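Local structure of putative enoyl-CoA hydratase (Streptomyces avermitilis, 3GKB) at residues 91-104 against 226-240. The protein is of unknown function but, as a member of the crotonase-like family, probably acts on coenzyme A thioesters as an enoyl-CoA hydratase or related enzyme. Sequence-based numbering, arbitrary orientation.
Sequences DVNVFQAVGELIRH and ADDLKEGLLGENDAW
The capping box of Asn93 and Gln96, at the N-terminal end of helix 96-103, supplies the polar bonds to the antiparallel helix 230-240, the two short axes passing 12.7 Å apart. Asn93 OD1 accepts from Gln96 N, and Gln96 OE1 accepts in return from Asn93 N; both amide nitrogens are thereby turned across the interface. Asn93 ND2 donates to Asn237 OD1 at 3.0 Å, in its own amide plane, with the two amides turned 59° apart, and donates also to Gly152 O. Gln96, its chain extended beyond CG (chi2 169°), which carries the amide out to the partner helix, spends both N-H groups there. One runs nearly straight from Gln96 NE2 to Glu236 OE1 (2.9 Å), arriving from above the carboxylate plane; the other reaches Leu233 O at 3.0 Å, on the face opposite that taken by Asn237 N. An alanine in place of Gln96 would probably leave Glu236 OE1 with one donor fewer and the cap without its return bond to Asn93 N. Glu236 is held besides by Thr156 and Gly154 N. Phe95 CD2 packs on Trp240 CZ2 at 3.7 Å, the rings obliquely set. Farther along, Leu233 CD1 lies against the Glu100 carboxylate, which Arg103 grips side-on through NE and NH1, while Tyr158 OH bonds Glu100 OE2. That pairing sets the guanidinium so that its NH2 donates in plane to the backbone O of Asp227 (3.0 Å) and Leu229 CD1 sits over its centre, 3.4 Å from Arg103 CZ. The Asp227 carboxylate, through OD1, forms a salt bridge with Arg160 of the second subunit. Helix 96-103 of the crotonase fold is thus tied by its capping-box end to helix 230-240, and by Arg103 near its C-terminal end to the loop that leads into that helix.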
loop_
_atom_site.group_PDB
_atom_site.type_symbol
_atom_site.label_atom_id
_atom_site.label_comp_id
_atom_site.label_asym_id
_atom_site.label_seq_id
_atom_site.Cartn_x
_atom_site.Cartn_y
_atom_site.Cartn_z
ATOM N N ASP B 91 3.508 -9.427 26.232
ATOM C CA ASP B 91 2.572 -8.576 25.465
ATOM C C ASP B 91 2.111 -9.225 24.158
ATOM O O ASP B 91 1.653 -8.534 23.239
ATOM C CB ASP B 91 3.200 -7.218 25.133
ATOM C CG ASP B 91 3.710 -6.485 26.359
ATOM O OD1 ASP B 91 2.930 -6.350 27.327
ATOM O OD2 ASP B 91 4.887 -6.046 26.321
ATOM N N VAL B 92 2.229 -10.548 24.090
ATOM C CA VAL B 92 1.836 -11.329 22.928
ATOM C C VAL B 92 1.048 -12.537 23.461
ATOM O O VAL B 92 1.526 -13.265 24.338
ATOM C CB VAL B 92 3.094 -11.797 22.127
ATOM C CG1 VAL B 92 2.748 -12.864 21.075
ATOM C CG2 VAL B 92 3.861 -10.601 21.560
ATOM N N ASN B 93 -0.171 -12.729 22.960
ATOM C CA ASN B 93 -0.963 -13.888 23.377
ATOM C C ASN B 93 -0.506 -15.176 22.708
ATOM O O ASN B 93 0.338 -15.153 21.785
ATOM C CB ASN B 93 -2.462 -13.626 23.251
ATOM C CG ASN B 93 -2.972 -13.729 21.815
ATOM O OD1 ASN B 93 -2.509 -14.550 21.039
ATOM N ND2 ASN B 93 -3.984 -12.934 21.495
ATOM N N VAL B 94 -1.065 -16.286 23.180
ATOM C CA VAL B 94 -0.632 -17.635 22.774
ATOM C C VAL B 94 -0.757 -17.879 21.253
ATOM O O VAL B 94 0.050 -18.567 20.657
ATOM C CB VAL B 94 -1.371 -18.739 23.609
ATOM C CG1 VAL B 94 -2.828 -18.901 23.174
ATOM C CG2 VAL B 94 -0.638 -20.056 23.510
ATOM N N PHE B 95 -1.769 -17.264 20.626
ATOM C CA PHE B 95 -1.968 -17.379 19.199
ATOM C C PHE B 95 -1.080 -16.452 18.387
ATOM O O PHE B 95 -0.510 -16.857 17.354
ATOM C CB PHE B 95 -3.439 -17.175 18.901
ATOM C CG PHE B 95 -4.293 -18.200 19.571
ATOM C CD1 PHE B 95 -4.232 -19.529 19.146
ATOM C CD2 PHE B 95 -5.068 -17.882 20.670
ATOM C CE1 PHE B 95 -4.977 -20.512 19.780
ATOM C CE2 PHE B 95 -5.817 -18.873 21.315
ATOM C CZ PHE B 95 -5.771 -20.182 20.862
ATOM N N GLN B 96 -0.976 -15.203 18.838
ATOM C CA GLN B 96 -0.049 -14.242 18.248
ATOM C C GLN B 96 1.384 -14.754 18.302
ATOM O O GLN B 96 2.179 -14.424 17.441
ATOM C CB GLN B 96 -0.154 -12.895 18.963
ATOM C CG GLN B 96 -1.526 -12.221 18.804
ATOM C CD GLN B 96 -1.721 -11.027 19.732
ATOM O OE1 GLN B 96 -1.047 -10.913 20.776
ATOM N NE2 GLN B 96 -2.662 -10.140 19.377
ATOM N N ALA B 97 1.705 -15.606 19.282
ATOM C CA ALA B 97 3.075 -16.114 19.423
ATOM C C ALA B 97 3.568 -16.875 18.191
ATOM O O ALA B 97 4.765 -16.823 17.909
ATOM C CB ALA B 97 3.204 -16.990 20.658
ATOM N N VAL B 98 2.667 -17.518 17.436
ATOM C CA VAL B 98 3.047 -18.229 16.197
ATOM C C VAL B 98 3.560 -17.255 15.129
ATOM O O VAL B 98 4.714 -17.332 14.667
ATOM C CB VAL B 98 1.842 -19.023 15.604
ATOM C CG1 VAL B 98 2.230 -19.708 14.283
ATOM C CG2 VAL B 98 1.270 -19.980 16.643
ATOM N N GLY B 99 2.700 -16.306 14.734
ATOM C CA GLY B 99 3.124 -15.289 13.769
ATOM C C GLY B 99 4.306 -14.450 14.255
ATOM O O GLY B 99 5.208 -14.119 13.488
ATOM N N GLU B 100 4.338 -14.132 15.538
ATOM C CA GLU B 100 5.444 -13.349 16.064
ATOM C C GLU B 100 6.767 -14.103 16.021
ATOM O O GLU B 100 7.801 -13.508 15.752
ATOM C CB GLU B 100 5.117 -12.798 17.463
ATOM C CG GLU B 100 4.012 -11.724 17.399
ATOM C CD GLU B 100 4.370 -10.585 16.459
ATOM O OE1 GLU B 100 5.223 -9.724 16.805
ATOM O OE2 GLU B 100 3.807 -10.569 15.343
ATOM N N LEU B 101 6.745 -15.423 16.230
ATOM C CA LEU B 101 7.984 -16.226 16.063
ATOM C C LEU B 101 8.470 -16.149 14.600
ATOM O O LEU B 101 9.629 -15.859 14.324
ATOM C CB LEU B 101 7.710 -17.660 16.474
ATOM C CG LEU B 101 8.891 -18.632 16.549
ATOM C CD1 LEU B 101 9.906 -18.168 17.570
ATOM C CD2 LEU B 101 8.299 -19.991 16.878
ATOM N N ILE B 102 7.553 -16.346 13.661
ATOM C CA ILE B 102 7.879 -16.254 12.223
ATOM C C ILE B 102 8.432 -14.858 11.857
ATOM O O ILE B 102 9.455 -14.728 11.149
ATOM C CB ILE B 102 6.636 -16.593 11.348
ATOM C CG1 ILE B 102 6.235 -18.061 11.512
ATOM C CG2 ILE B 102 6.921 -16.297 9.874
ATOM C CD1 ILE B 102 4.802 -18.418 11.059
ATOM N N ARG B 103 7.747 -13.818 12.300
ATOM C CA ARG B 103 8.131 -12.441 11.938
ATOM C C ARG B 103 9.554 -12.081 12.403
ATOM O O ARG B 103 10.206 -11.266 11.779
ATOM C CB ARG B 103 7.195 -11.409 12.574
ATOM C CG ARG B 103 5.856 -11.219 11.875
ATOM C CD ARG B 103 5.364 -9.771 11.962
ATOM N NE ARG B 103 5.359 -9.260 13.321
ATOM C CZ ARG B 103 5.880 -8.105 13.742
ATOM N NH1 ARG B 103 5.792 -7.782 15.034
ATOM N NH2 ARG B 103 6.446 -7.248 12.907
ATOM N N HIS B 104 9.995 -12.666 13.520
ATOM C CA HIS B 104 11.320 -12.366 14.092
ATOM C C HIS B 104 12.413 -13.408 13.792
ATOM O O HIS B 104 13.546 -13.316 14.307
ATOM C CB HIS B 104 11.157 -12.121 15.589
ATOM C CG HIS B 104 10.310 -10.927 15.887
ATOM N ND1 HIS B 104 8.971 -11.025 16.182
ATOM C CD2 HIS B 104 10.610 -9.606 15.903
ATOM C CE1 HIS B 104 8.483 -9.810 16.385
ATOM N NE2 HIS B 104 9.459 -8.933 16.226
ATOM N N ALA B 226 11.776 -5.812 11.598
ATOM C CA ALA B 226 10.383 -6.142 11.719
ATOM C C ALA B 226 9.623 -4.946 12.277
ATOM O O ALA B 226 10.122 -4.238 13.147
ATOM C CB ALA B 226 10.186 -7.358 12.617
ATOM N N ASP B 227 8.400 -4.776 11.777
ATOM C CA ASP B 227 7.541 -3.663 12.126
ATOM C C ASP B 227 7.266 -3.661 13.632
ATOM O O ASP B 227 7.210 -4.701 14.284
ATOM C CB ASP B 227 6.225 -3.734 11.328
ATOM C CG ASP B 227 6.300 -3.010 9.983
ATOM O OD1 ASP B 227 6.664 -3.613 8.918
ATOM O OD2 ASP B 227 5.962 -1.799 9.980
ATOM N N ASP B 228 7.104 -2.457 14.168
ATOM C CA ASP B 228 6.752 -2.265 15.561
ATOM C C ASP B 228 5.237 -2.426 15.671
ATOM O O ASP B 228 4.493 -1.527 15.254
ATOM C CB ASP B 228 7.175 -0.860 15.999
ATOM C CG ASP B 228 6.652 -0.485 17.375
ATOM O OD1 ASP B 228 6.154 -1.375 18.112
ATOM O OD2 ASP B 228 6.746 0.721 17.705
ATOM N N LEU B 229 4.788 -3.578 16.179
ATOM C CA LEU B 229 3.342 -3.855 16.332
ATOM C C LEU B 229 2.879 -4.023 17.794
ATOM O O LEU B 229 1.777 -4.532 18.054
ATOM C CB LEU B 229 2.951 -5.119 15.531
ATOM C CG LEU B 229 3.338 -5.150 14.053
ATOM C CD1 LEU B 229 2.893 -6.456 13.368
ATOM C CD2 LEU B 229 2.757 -3.966 13.301
ATOM N N LYS B 230 3.699 -3.622 18.757
ATOM C CA LYS B 230 3.393 -3.930 20.151
ATOM C C LYS B 230 2.004 -3.423 20.567
ATOM O O LYS B 230 1.178 -4.170 21.102
ATOM C CB LYS B 230 4.435 -3.300 21.085
ATOM C CG LYS B 230 4.148 -3.585 22.525
ATOM C CD LYS B 230 5.097 -2.834 23.433
ATOM C CE LYS B 230 4.787 -3.112 24.877
ATOM N NZ LYS B 230 5.789 -2.448 25.747
ATOM N N GLU B 231 1.745 -2.144 20.320
ATOM C CA GLU B 231 0.455 -1.560 20.743
ATOM C C GLU B 231 -0.717 -2.133 19.960
ATOM O O GLU B 231 -1.791 -2.384 20.526
ATOM C CB GLU B 231 0.490 -0.037 20.637
ATOM C CG GLU B 231 1.385 0.609 21.722
ATOM C CD GLU B 231 1.182 0.036 23.141
ATOM O OE1 GLU B 231 0.061 0.110 23.698
ATOM O OE2 GLU B 231 2.170 -0.445 23.731
ATOM N N GLY B 232 -0.507 -2.378 18.670
ATOM C CA GLY B 232 -1.574 -2.954 17.840
ATOM C C GLY B 232 -1.940 -4.358 18.263
ATOM O O GLY B 232 -3.126 -4.714 18.281
ATOM N N LEU B 233 -0.928 -5.162 18.599
ATOM C CA LEU B 233 -1.176 -6.543 19.023
ATOM C C LEU B 233 -1.913 -6.578 20.364
ATOM O O LEU B 233 -2.828 -7.357 20.560
ATOM C CB LEU B 233 0.123 -7.342 19.061
ATOM C CG LEU B 233 0.757 -7.650 17.713
ATOM C CD1 LEU B 233 2.187 -8.147 17.933
ATOM C CD2 LEU B 233 -0.080 -8.657 16.876
ATOM N N LEU B 234 -1.534 -5.692 21.283
ATOM C CA LEU B 234 -2.270 -5.565 22.538
ATOM C C LEU B 234 -3.747 -5.170 22.330
ATOM O O LEU B 234 -4.647 -5.749 22.959
ATOM C CB LEU B 234 -1.558 -4.596 23.492
ATOM C CG LEU B 234 -0.296 -5.178 24.161
ATOM C CD1 LEU B 234 0.544 -4.083 24.775
ATOM C CD2 LEU B 234 -0.686 -6.267 25.201
ATOM N N GLY B 235 -3.990 -4.178 21.466
ATOM C CA GLY B 235 -5.353 -3.754 21.135
ATOM C C GLY B 235 -6.205 -4.863 20.517
ATOM O O GLY B 235 -7.394 -5.021 20.860
ATOM N N GLU B 236 -5.585 -5.645 19.638
ATOM C CA GLU B 236 -6.261 -6.772 19.019
ATOM C C GLU B 236 -6.600 -7.808 20.071
ATOM O O GLU B 236 -7.719 -8.301 20.098
ATOM C CB GLU B 236 -5.437 -7.377 17.856
ATOM C CG GLU B 236 -5.979 -8.699 17.314
ATOM C CD GLU B 236 -4.968 -9.461 16.468
ATOM O OE1 GLU B 236 -4.345 -10.388 17.040
ATOM O OE2 GLU B 236 -4.779 -9.125 15.257
ATOM N N ASN B 237 -5.637 -8.130 20.942
ATOM C CA ASN B 237 -5.871 -9.079 22.008
ATOM C C ASN B 237 -7.063 -8.706 22.890
ATOM O O ASN B 237 -7.890 -9.578 23.238
ATOM C CB ASN B 237 -4.634 -9.237 22.884
ATOM C CG ASN B 237 -4.890 -10.148 24.038
ATOM O OD1 ASN B 237 -5.048 -11.362 23.867
ATOM N ND2 ASN B 237 -5.075 -9.555 25.217
ATOM N N ASP B 238 -7.151 -7.426 23.249
ATOM C CA ASP B 238 -8.222 -6.941 24.125
ATOM C C ASP B 238 -9.581 -7.080 23.425
ATOM O O ASP B 238 -10.587 -7.486 24.032
ATOM C CB ASP B 238 -7.987 -5.476 24.509
ATOM C CG ASP B 238 -6.834 -5.306 25.479
ATOM O OD1 ASP B 238 -6.448 -6.298 26.134
ATOM O OD2 ASP B 238 -6.293 -4.189 25.579
ATOM N N ALA B 239 -9.611 -6.704 22.153
ATOM C CA ALA B 239 -10.841 -6.766 21.373
ATOM C C ALA B 239 -11.272 -8.215 21.171
ATOM O O ALA B 239 -12.449 -8.535 21.305
ATOM C CB ALA B 239 -10.654 -6.052 20.014
ATOM N N TRP B 240 -10.302 -9.087 20.880
ATOM C CA TRP B 240 -10.554 -10.497 20.638
ATOM C C TRP B 240 -11.035 -11.193 21.912
ATOM O O TRP B 240 -12.041 -11.905 21.893
ATOM C CB TRP B 240 -9.277 -11.138 20.122
ATOM C CG TRP B 240 -9.194 -12.640 20.103
ATOM C CD1 TRP B 240 -9.686 -13.509 19.144
ATOM C CD2 TRP B 240 -8.511 -13.441 21.053
ATOM N NE1 TRP B 240 -9.326 -14.795 19.447
ATOM C CE2 TRP B 240 -8.599 -14.781 20.614
ATOM C CE3 TRP B 240 -7.791 -13.153 22.223
ATOM C CZ2 TRP B 240 -8.040 -15.831 21.328
ATOM C CZ3 TRP B 240 -7.223 -14.201 22.932
ATOM C CH2 TRP B 240 -7.362 -15.522 22.492
HETATM O O HOH W 1 2.454 -6.657 21.682
HETATM O O HOH W 2 7.503 -7.040 10.233
HETATM O O HOH W 3 6.275 -5.864 17.544
HETATM O O HOH W 4 9.004 -6.264 16.408
#